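Local coordinates for protein putative secreted glycosylhydrolase (Parabacteroides distasonis ATCC 8503, PDB 3IMM) that probably acts as a secreted hydrolase of the 3-keto-disaccharide hydrolase family and carries a bound sodium ion in the crystal, at residues P9-G12 against N17-Y20; S39-D44 against V67-T72; S149-T152 against K156-D159. One frame throughout, in Å; residues are numbered along the deposited sequence. Where two conformers were deposited one is given.

Contact 1 of 3, residues P9-G12 against N17-Y20; sequences PLFG and NANY
The Phe-11 ring takes Ala-18 obliquely: the methyl CB sits 3.5 Å from CD1, with CG and CE1 a little farther off. One face of the same ring carries CD2 of Leu-10, 3.7 Å above the plane and shifted toward the rim. Phe-11 is the third residue of a type I beta turn running from Pro-9 to Gly-12, part of the crossing between the two sheets of a concanavalin-like beta sandwich. Strand 8-9 is an edge strand of one sheet, and strand 18-19 is an edge strand of the other. Phe-11 turns its CG away from its own carbonyl carbon (chi1 -61°), which carries the ring beside Ala-18 and on to Thr-42 of strand 40-42. The backbones of the two segments are tied by Asn-17 N donating to Phe-11 O at 2.9 Å; the N-H points fairly straight at the oxygen (158°), but the donor stands well above the carbonyl plane, off the lone pairs. Asn-17 then lays its amide along the turn, with ND2 3.4 Å from Gly-12 CA. A CB at Gly-12 would probably clash with that nitrogen, and the positive phi suits a residue without a side chain. The same ND2 also donates to a water at 2.8 Å, which in turn donates to Pro-9 O at 2.7 Å.

Contact 2 of 3, residues S39-D44 against V67-T72; sequences SIWTKD and VYCTDT
With CG anti to its carbonyl carbon (chi1 -57°), Trp-41 sends its indole off strand 40-42 toward Cys-69 and Thr-72, while Thr-72 holds CG2 in the corresponding position, anti to its own carbonyl carbon, and so lays that methyl on the ring. The two side chains run antiparallel alongside one another. Thr-72 CB stands 3.7 Å from the centroid of the five-membered ring, only 7° off its normal, a true CH-pi contact over the face; CG2 lies next to it, 3.7 Å from CD2. Cys-69 meets the six-membered ring obliquely, CB 3.8 Å from CZ3 and SG 4.4 Å from the ring centroid, a sulfur-aromatic contact. Asp-71 N makes a weak bond to Cys-69 SG within the same segment. The indole N-H is used in the ring plane: a water accepts from Trp-41 NE1 at 3.1 Å and donates to Thr-72 O at 2.7 Å. Trp-75 adds an edge-to-face ring. An alanine at Trp-41 is likely to leave Thr-72 and Cys-69 without the ring they pack on, and the water without its N-H donor. Trp-41 leaves its strand on the side opposite Ile-40, and segment 67-72, where strand 62-69 turns a corner and runs into a loop, meets it past the intervening strand 179-182 in the five-stranded sheet of a concanavalin-like sandwich.

Contact 3 of 3, residues S149-T152 against K156-D159; sequences SKWT and KNPD
Trp-151 is gripped at one edge by Asn-157 and covered on one face by Pro-158. At the edge, NE1 donates to Asn-157 OD1 at 3.0 Å; the oxygen lies close to the indole plane, yet the bond is bent, 144° at the hydrogen. The donor sits tilted from the amide's carbonyl plane, and the amide itself is turned 64° against the indole. Over the face, the Pro-158 ring crosses at about a right angle and packs its CG 3.6 Å from Trp-151 CE2 and 3.7 Å from CZ2. Pro-158 CD makes a CH-pi contact over the five-membered ring, but it is modelled too close for carbon atoms, so its exact height is doubtful. Lys-150, the residue before Trp-151, flanks the proline: its chain bends at chi3 (76°), bringing NZ to 4.1 Å from Pro-158 CB. Trp-151 is the centre of an inverse gamma turn just after the 3-10 segment. Farther out, the Trp-151 backbone bonds to that of Ala-172, and the His-107 ring meets the indole at a slant. The other end of the Asn-157 amide is spoken for as well, ND2 bonding to Ser-161 OG and Gly-106 O. Both segments lie in the long connection between strands 141-147 and 179-182, whereas Gly-106 and His-107 come from an earlier loop. Chemically, the amide is fixed against flipping: its oxygen accepts from the indole while its nitrogen donates to two other oxygens, and Asn-157 thereby links Trp-151 to Ser-161 in the same connection and to Gly-106 of another loop.

Contacts 1 and 2 are neighbours, their centres about 10 Å apart, because strands 18-19 and 40-42 pair in the five-stranded sheet. Asn-19 N probably bonds to Trp-41 O at 2.8 Å, and Leu-10 CD1 packs on Thr-42 CG2, so the crossing of contact 1 leans directly on the strand that carries contact 2. Contact 3 stands apart: its centre is about 24 Å from that of contact 2, with nearest atoms about 10 Å apart, and about 32 Å from that of contact 1, on the opposite side of the chain's centre. The sodium ion, held by Asn-62, Ser-63, Glu-81 and Gln-83, lies about 12 Å from the side chain of Trp-41.

Contact 1 of 3, residues P9-G12 against N17-Y20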
ATOM      1  N   PRO A   9     -13.055  -0.656 -11.585  1.00 31.43           N
ATOM      2  CA  PRO A   9     -11.963   0.266 -11.407  1.00 31.31           C
ATOM      3  C   PRO A   9     -12.101   1.003 -10.057  1.00 30.76           C
ATOM      4  O   PRO A   9     -13.177   1.510  -9.722  1.00 27.96           O
ATOM      5  CB  PRO A   9     -12.116   1.210 -12.598  1.00 32.43           C
ATOM      6  CG  PRO A   9     -13.466   1.020 -13.083  1.00 33.60           C
ATOM      7  CD  PRO A   9     -13.798  -0.369 -12.836  1.00 30.31           C
ATOM      8  N   LEU A  10     -11.038   1.026  -9.277  1.00 29.72           N
ATOM      9  CA  LEU A  10     -11.124   1.566  -7.928  1.00 31.30           C
ATOM     10  C   LEU A  10     -11.569   3.029  -7.947  1.00 31.42           C
ATOM     11  O   LEU A  10     -12.279   3.469  -7.058  1.00 33.78           O
ATOM     12  CB  LEU A  10      -9.757   1.441  -7.231  1.00 30.13           C
ATOM     13  CG  LEU A  10      -9.639   1.991  -5.818  1.00 29.31           C
ATOM     14  CD1 LEU A  10     -10.564   1.211  -4.812  1.00 26.96           C
ATOM     15  CD2 LEU A  10      -8.134   2.004  -5.368  1.00 28.27           C
ATOM     16  N   PHE A  11     -11.114   3.791  -8.934  1.00 32.34           N
ATOM     17  CA  PHE A  11     -11.377   5.214  -8.948  1.00 32.45           C
ATOM     18  C   PHE A  11     -12.354   5.556 -10.051  1.00 31.52           C
ATOM     19  O   PHE A  11     -12.497   6.724 -10.392  1.00 33.12           O
ATOM     20  CB  PHE A  11     -10.081   6.055  -9.084  1.00 31.36           C
ATOM     21  CG  PHE A  11      -9.094   5.868  -7.964  1.00 33.86           C
ATOM     22  CD1 PHE A  11      -9.488   5.960  -6.625  1.00 29.32           C
ATOM     23  CD2 PHE A  11      -7.752   5.622  -8.246  1.00 30.80           C
ATOM     24  CE1 PHE A  11      -8.574   5.787  -5.600  1.00 32.14           C
ATOM     25  CE2 PHE A  11      -6.820   5.502  -7.219  1.00 29.76           C
ATOM     26  CZ  PHE A  11      -7.230   5.570  -5.890  1.00 32.14           C
ATOM     27  N   GLY A  12     -13.052   4.550 -10.573  1.00 29.75           N
ATOM     28  CA  GLY A  12     -13.915   4.713 -11.718  1.00 31.17           C
ATOM     29  C   GLY A  12     -13.142   5.102 -12.949  1.00 33.16           C
ATOM     30  O   GLY A  12     -11.943   4.949 -12.990  1.00 35.78           O
ATOM     31  N   ASN A  17     -14.391   8.686  -9.284  1.00 32.13           N
ATOM     32  CA  ASN A  17     -14.692   8.182  -7.940  1.00 32.23           C
ATOM     33  C   ASN A  17     -13.563   8.348  -6.934  1.00 29.49           C
ATOM     34  O   ASN A  17     -13.583   7.694  -5.890  1.00 29.26           O
ATOM     35  CB  ASN A  17     -15.114   6.709  -7.999  1.00 33.09           C
ATOM     36  CG  ASN A  17     -16.317   6.508  -8.871  1.00 36.40           C
ATOM     37  OD1 ASN A  17     -17.142   7.403  -8.977  1.00 39.28           O
ATOM     38  ND2 ASN A  17     -16.426   5.351  -9.512  1.00 34.81           N
ATOM     39  N   ALA A  18     -12.651   9.292  -7.203  1.00 30.33           N
ATOM     40  CA  ALA A  18     -11.552   9.590  -6.312  1.00 28.91           C
ATOM     41  C   ALA A  18     -11.566  11.018  -5.778  1.00 29.77           C
ATOM     42  O   ALA A  18     -12.060  11.943  -6.443  1.00 29.62           O
ATOM     43  CB  ALA A  18     -10.211   9.333  -7.012  1.00 25.82           C
ATOM     44  N   ASN A  19     -11.067  11.196  -4.552  0.50 29.45           N
ATOM     45  CA  ASN A  19     -10.769  12.529  -4.037  0.50 29.33           C
ATOM     46  C   ASN A  19      -9.274  12.735  -4.204  0.50 29.53           C
ATOM     47  O   ASN A  19      -8.442  11.965  -3.692  0.50 29.31           O
ATOM     48  CB  ASN A  19     -11.159  12.723  -2.563  0.50 30.43           C
ATOM     49  CG  ASN A  19     -12.672  12.739  -2.327  0.50 30.30           C
ATOM     50  OD1 ASN A  19     -13.175  12.054  -1.422  0.50 29.75           O
ATOM     51  ND2 ASN A  19     -13.391  13.528  -3.110  0.50 25.09           N
ATOM     52  N   TYR A  20      -8.951  13.772  -4.954  1.00 28.26           N
ATOM     53  CA  TYR A  20      -7.584  14.131  -5.290  1.00 28.10           C
ATOM     54  C   TYR A  20      -7.536  15.549  -5.883  1.00 27.82           C
ATOM     55  O   TYR A  20      -8.534  16.102  -6.373  1.00 27.76           O
ATOM     56  CB  TYR A  20      -7.018  13.173  -6.329  1.00 28.38           C
ATOM     57  CG  TYR A  20      -7.724  13.286  -7.637  1.00 29.53           C
ATOM     58  CD1 TYR A  20      -8.999  12.761  -7.806  1.00 29.31           C
ATOM     59  CD2 TYR A  20      -7.155  13.994  -8.696  1.00 31.18           C
ATOM     60  CE1 TYR A  20      -9.665  12.917  -9.001  1.00 32.53           C
ATOM     61  CE2 TYR A  20      -7.807  14.131  -9.907  1.00 30.99           C
ATOM     62  CZ  TYR A  20      -9.066  13.608 -10.053  1.00 32.74           C
ATOM     63  OH  TYR A  20      -9.717  13.755 -11.262  1.00 35.63           O
TER
HETATM   64  O   HOH W   1     -15.569   2.698  -9.378  1.00 43.22           O

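Contact 2 of 3, residues S39-D44 against V67-T72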
ATOM      1  N   SER A  39      -1.748  12.482  -1.370  1.00 32.87           N
ATOM      2  CA  SER A  39      -2.348  11.198  -1.669  1.00 31.45           C
ATOM      3  C   SER A  39      -3.601  11.298  -2.551  1.00 30.69           C
ATOM      4  O   SER A  39      -4.173  12.389  -2.752  1.00 31.86           O
ATOM      5  CB  SER A  39      -2.688  10.479  -0.347  1.00 32.23           C
ATOM      6  OG  SER A  39      -1.531  10.236   0.458  1.00 35.41           O
ATOM      7  N   ILE A  40      -4.041  10.154  -3.062  1.00 27.57           N
ATOM      8  CA  ILE A  40      -5.316  10.037  -3.801  1.00 26.68           C
ATOM      9  C   ILE A  40      -6.171   9.014  -3.051  1.00 28.03           C
ATOM     10  O   ILE A  40      -5.654   7.971  -2.620  1.00 29.81           O
ATOM     11  CB  ILE A  40      -5.107   9.607  -5.308  1.00 27.96           C
ATOM     12  CG1 ILE A  40      -6.448   9.466  -6.048  1.00 24.46           C
ATOM     13  CG2 ILE A  40      -4.236   8.299  -5.458  1.00 23.23           C
ATOM     14  CD1 ILE A  40      -6.348   9.601  -7.517  1.00 25.98           C
ATOM     15  N   TRP A  41      -7.460   9.316  -2.856  1.00 27.82           N
ATOM     16  CA  TRP A  41      -8.302   8.469  -2.040  1.00 27.64           C
ATOM     17  C   TRP A  41      -9.535   8.087  -2.777  1.00 29.67           C
ATOM     18  O   TRP A  41     -10.003   8.822  -3.653  1.00 29.57           O
ATOM     19  CB  TRP A  41      -8.719   9.156  -0.730  1.00 29.09           C
ATOM     20  CG  TRP A  41      -7.554   9.613   0.107  1.00 27.86           C
ATOM     21  CD1 TRP A  41      -7.055  10.869   0.179  1.00 29.75           C
ATOM     22  CD2 TRP A  41      -6.748   8.805   0.970  1.00 29.15           C
ATOM     23  NE1 TRP A  41      -5.970  10.897   1.025  1.00 28.25           N
ATOM     24  CE2 TRP A  41      -5.764   9.643   1.526  1.00 30.76           C
ATOM     25  CE3 TRP A  41      -6.791   7.463   1.358  1.00 26.95           C
ATOM     26  CZ2 TRP A  41      -4.812   9.180   2.434  1.00 29.91           C
ATOM     27  CZ3 TRP A  41      -5.855   7.000   2.237  1.00 28.31           C
ATOM     28  CH2 TRP A  41      -4.861   7.859   2.763  1.00 29.07           C
ATOM     29  N   THR A  42     -10.085   6.940  -2.384  1.00 28.60           N
ATOM     30  CA  THR A  42     -11.426   6.600  -2.769  1.00 29.17           C
ATOM     31  C   THR A  42     -12.385   7.583  -2.095  1.00 29.38           C
ATOM     32  O   THR A  42     -12.086   8.128  -1.030  1.00 26.69           O
ATOM     33  CB  THR A  42     -11.771   5.137  -2.398  1.00 29.51           C
ATOM     34  OG1 THR A  42     -11.557   4.939  -1.007  1.00 27.07           O
ATOM     35  CG2 THR A  42     -10.916   4.149  -3.190  1.00 27.81           C
ATOM     36  N   LYS A  43     -13.530   7.829  -2.733  1.00 30.29           N
ATOM     37  CA  LYS A  43     -14.558   8.661  -2.142  1.00 30.51           C
ATOM     38  C   LYS A  43     -15.395   7.847  -1.143  1.00 32.28           C
ATOM     39  O   LYS A  43     -16.062   8.416  -0.263  1.00 32.86           O
ATOM     40  CB  LYS A  43     -15.483   9.228  -3.229  1.00 31.67           C
ATOM     41  CG  LYS A  43     -14.894  10.339  -4.075  1.00 30.64           C
ATOM     42  CD  LYS A  43     -16.002  10.872  -5.020  1.00 32.03           C
ATOM     43  CE  LYS A  43     -15.550  12.093  -5.766  1.00 33.65           C
ATOM     44  NZ  LYS A  43     -16.504  12.354  -6.818  1.00 32.38           N
ATOM     45  N   ASP A  44     -15.336   6.522  -1.284  1.00 31.87           N
ATOM     46  CA  ASP A  44     -16.114   5.572  -0.482  1.00 32.88           C
ATOM     47  C   ASP A  44     -15.219   4.664   0.383  1.00 30.61           C
ATOM     48  O   ASP A  44     -14.044   4.489   0.101  1.00 30.22           O
ATOM     49  CB  ASP A  44     -16.952   4.676  -1.410  1.00 34.80           C
ATOM     50  CG  ASP A  44     -17.904   5.453  -2.282  1.00 36.62           C
ATOM     51  OD1 ASP A  44     -18.448   6.482  -1.822  1.00 39.10           O
ATOM     52  OD2 ASP A  44     -18.115   5.014  -3.435  1.00 42.70           O
ATOM     53  N   VAL A  67      -4.889   1.161   3.163  1.00 25.27           N
ATOM     54  CA  VAL A  67      -6.234   0.575   3.311  1.00 25.45           C
ATOM     55  C   VAL A  67      -6.733   0.902   4.711  1.00 27.04           C
ATOM     56  O   VAL A  67      -5.957   1.347   5.599  1.00 27.57           O
ATOM     57  CB  VAL A  67      -6.263  -0.968   3.039  1.00 25.88           C
ATOM     58  CG1 VAL A  67      -5.797  -1.269   1.592  1.00 22.37           C
ATOM     59  CG2 VAL A  67      -5.410  -1.778   4.086  1.00 24.05           C
ATOM     60  N   TYR A  68      -8.036   0.743   4.902  1.00 27.10           N
ATOM     61  CA  TYR A  68      -8.633   0.885   6.216  1.00 25.84           C
ATOM     62  C   TYR A  68      -8.369   2.268   6.804  1.00 26.80           C
ATOM     63  O   TYR A  68      -8.142   2.409   8.024  1.00 28.39           O
ATOM     64  CB  TYR A  68      -8.057  -0.199   7.167  1.00 23.42           C
ATOM     65  CG  TYR A  68      -8.358  -1.638   6.845  1.00 23.18           C
ATOM     66  CD1 TYR A  68      -9.311  -1.983   5.903  1.00 25.00           C
ATOM     67  CD2 TYR A  68      -7.742  -2.680   7.579  1.00 27.65           C
ATOM     68  CE1 TYR A  68      -9.601  -3.293   5.639  1.00 26.27           C
ATOM     69  CE2 TYR A  68      -8.059  -4.009   7.337  1.00 25.56           C
ATOM     70  CZ  TYR A  68      -8.992  -4.304   6.375  1.00 27.16           C
ATOM     71  OH  TYR A  68      -9.344  -5.599   6.110  1.00 23.38           O
ATOM     72  N   CYS A  69      -8.381   3.287   5.955  1.00 28.15           N
ATOM     73  CA  CYS A  69      -8.112   4.642   6.409  1.00 30.45           C
ATOM     74  C   CYS A  69      -9.376   5.289   6.934  1.00 28.63           C
ATOM     75  O   CYS A  69     -10.334   5.432   6.217  1.00 30.56           O
ATOM     76  CB  CYS A  69      -7.483   5.506   5.313  1.00 30.77           C
ATOM     77  SG  CYS A  69      -7.178   7.142   5.883  1.00 32.65           S
ATOM     78  N   THR A  70      -9.357   5.682   8.206  1.00 30.49           N
ATOM     79  CA  THR A  70     -10.540   6.226   8.860  1.00 29.79           C
ATOM     80  C   THR A  70     -10.454   7.756   8.943  1.00 32.20           C
ATOM     81  O   THR A  70     -11.400   8.397   9.389  1.00 29.96           O
ATOM     82  CB  THR A  70     -10.732   5.612  10.273  1.00 30.28           C
ATOM     83  OG1 THR A  70      -9.573   5.864  11.072  1.00 30.24           O
ATOM     84  CG2 THR A  70     -10.977   4.084  10.195  1.00 28.80           C
ATOM     85  N   ASP A  71      -9.363   8.330   8.430  1.00 31.26           N
ATOM     86  CA  ASP A  71      -9.199   9.768   8.373  1.00 31.54           C
ATOM     87  C   ASP A  71      -8.218  10.088   7.276  1.00 31.15           C
ATOM     88  O   ASP A  71      -7.027   9.854   7.439  1.00 33.21           O
ATOM     89  CB  ASP A  71      -8.640  10.243   9.716  1.00 31.51           C
ATOM     90  CG  ASP A  71      -8.551  11.765   9.832  1.00 33.07           C
ATOM     91  OD1 ASP A  71      -8.356  12.468   8.806  1.00 37.53           O
ATOM     92  OD2 ASP A  71      -8.653  12.239  10.974  1.00 36.16           O
ATOM     93  N   THR A  72      -8.686  10.623   6.155  1.00 33.72           N
ATOM     94  CA  THR A  72      -7.780  10.878   5.008  1.00 34.61           C
ATOM     95  C   THR A  72      -6.870  12.132   5.218  1.00 34.19           C
ATOM     96  O   THR A  72      -5.844  12.274   4.549  1.00 36.09           O
ATOM     97  CB  THR A  72      -8.558  10.983   3.712  1.00 33.85           C
ATOM     98  OG1 THR A  72      -9.476  12.066   3.816  1.00 32.77           O
ATOM     99  CG2 THR A  72      -9.343   9.698   3.452  1.00 32.97           C
TER
HETATM  100  O   HOH W   2      -4.470  13.203   2.396  1.00 28.51           O

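Contact 3 of 3, residues S149-T152 against K156-D159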
ATOM      1  N   SER A 149      -4.862  -8.970  14.896  1.00 28.79           N
ATOM      2  CA  SER A 149      -5.187  -9.225  16.303  1.00 28.03           C
ATOM      3  C   SER A 149      -3.943  -9.511  17.116  1.00 27.18           C
ATOM      4  O   SER A 149      -3.972  -9.296  18.309  1.00 27.27           O
ATOM      5  CB  SER A 149      -6.222 -10.349  16.482  1.00 28.29           C
ATOM      6  OG  SER A 149      -5.721 -11.564  16.032  1.00 28.02           O
ATOM      7  N   LYS A 150      -2.846  -9.919  16.465  1.00 26.32           N
ATOM      8  CA  LYS A 150      -1.572 -10.147  17.149  1.00 27.10           C
ATOM      9  C   LYS A 150      -0.885  -8.857  17.526  1.00 27.43           C
ATOM     10  O   LYS A 150      -0.007  -8.853  18.378  1.00 28.51           O
ATOM     11  CB  LYS A 150      -0.610 -10.949  16.286  1.00 28.35           C
ATOM     12  CG  LYS A 150      -1.085 -12.363  15.941  1.00 34.53           C
ATOM     13  CD  LYS A 150      -0.168 -13.037  14.880  1.00 39.59           C
ATOM     14  CE  LYS A 150       1.178 -13.519  15.460  1.00 37.86           C
ATOM     15  NZ  LYS A 150       2.248 -13.460  14.395  1.00 37.05           N
ATOM     16  N   TRP A 151      -1.260  -7.754  16.892  1.00 26.93           N
ATOM     17  CA  TRP A 151      -0.568  -6.472  17.112  1.00 26.76           C
ATOM     18  C   TRP A 151      -1.231  -5.732  18.284  1.00 28.18           C
ATOM     19  O   TRP A 151      -1.928  -4.720  18.095  1.00 28.97           O
ATOM     20  CB  TRP A 151      -0.583  -5.632  15.822  1.00 26.53           C
ATOM     21  CG  TRP A 151       0.588  -5.924  14.943  1.00 24.21           C
ATOM     22  CD1 TRP A 151       1.723  -5.166  14.812  1.00 23.87           C
ATOM     23  CD2 TRP A 151       0.775  -7.085  14.124  1.00 25.61           C
ATOM     24  NE1 TRP A 151       2.597  -5.793  13.950  1.00 26.02           N
ATOM     25  CE2 TRP A 151       2.037  -6.978  13.527  1.00 24.91           C
ATOM     26  CE3 TRP A 151       0.009  -8.203  13.854  1.00 26.38           C
ATOM     27  CZ2 TRP A 151       2.539  -7.950  12.681  1.00 26.33           C
ATOM     28  CZ3 TRP A 151       0.514  -9.166  12.975  1.00 26.72           C
ATOM     29  CH2 TRP A 151       1.754  -9.023  12.400  1.00 26.41           C
ATOM     30  N   THR A 152      -1.017  -6.277  19.478  1.00 28.40           N
ATOM     31  CA  THR A 152      -1.553  -5.726  20.703  1.00 30.09           C
ATOM     32  C   THR A 152      -0.744  -4.513  21.161  1.00 28.56           C
ATOM     33  O   THR A 152      -1.263  -3.659  21.859  1.00 29.14           O
ATOM     34  CB  THR A 152      -1.583  -6.775  21.803  1.00 30.26           C
ATOM     35  OG1 THR A 152      -0.282  -7.367  21.895  1.00 32.22           O
ATOM     36  CG2 THR A 152      -2.653  -7.839  21.520  1.00 28.36           C
ATOM     37  N   LYS A 156       5.903  -2.323  19.696  1.00 27.38           N
ATOM     38  CA  LYS A 156       6.720  -3.472  19.364  1.00 27.40           C
ATOM     39  C   LYS A 156       5.956  -4.485  18.524  1.00 27.03           C
ATOM     40  O   LYS A 156       4.804  -4.797  18.804  1.00 30.44           O
ATOM     41  CB  LYS A 156       7.262  -4.111  20.643  1.00 29.82           C
ATOM     42  CG  LYS A 156       8.488  -4.974  20.407  1.00 29.59           C
ATOM     43  CD  LYS A 156       9.043  -5.568  21.731  1.00 32.34           C
ATOM     44  CE  LYS A 156       9.931  -6.739  21.431  1.00 30.85           C
ATOM     45  NZ  LYS A 156      10.613  -7.332  22.588  1.00 38.65           N
ATOM     46  N   ASN A 157       6.598  -4.972  17.470  1.00 26.89           N
ATOM     47  CA  ASN A 157       5.972  -5.916  16.533  1.00 26.50           C
ATOM     48  C   ASN A 157       6.115  -7.322  17.032  1.00 26.58           C
ATOM     49  O   ASN A 157       7.079  -7.635  17.745  1.00 25.09           O
ATOM     50  CB  ASN A 157       6.632  -5.825  15.157  1.00 27.16           C
ATOM     51  CG  ASN A 157       6.267  -4.571  14.410  1.00 25.12           C
ATOM     52  OD1 ASN A 157       5.084  -4.237  14.262  1.00 23.85           O
ATOM     53  ND2 ASN A 157       7.295  -3.843  13.936  1.00 22.31           N
ATOM     54  N   PRO A 158       5.190  -8.208  16.634  1.00 28.72           N
ATOM     55  CA  PRO A 158       5.349  -9.622  16.972  1.00 28.90           C
ATOM     56  C   PRO A 158       6.705 -10.215  16.591  1.00 29.54           C
ATOM     57  O   PRO A 158       7.185 -11.118  17.247  1.00 27.68           O
ATOM     58  CB  PRO A 158       4.222 -10.293  16.179  1.00 29.31           C
ATOM     59  CG  PRO A 158       3.182  -9.266  16.059  1.00 27.39           C
ATOM     60  CD  PRO A 158       3.961  -7.985  15.852  1.00 27.66           C
ATOM     61  N   ASP A 159       7.323  -9.710  15.540  1.00 31.37           N
ATOM     62  CA  ASP A 159       8.690 -10.143  15.174  1.00 32.87           C
ATOM     63  C   ASP A 159       9.824  -9.493  15.995  1.00 30.06           C
ATOM     64  O   ASP A 159      10.988  -9.790  15.774  1.00 27.81           O
ATOM     65  CB  ASP A 159       8.927  -9.962  13.659  1.00 32.19           C
ATOM     66  CG  ASP A 159       9.233  -8.507  13.267  1.00 36.39           C
ATOM     67  OD1 ASP A 159       9.236  -7.587  14.122  1.00 34.38           O
ATOM     68  OD2 ASP A 159       9.483  -8.297  12.072  1.00 32.01           O
TER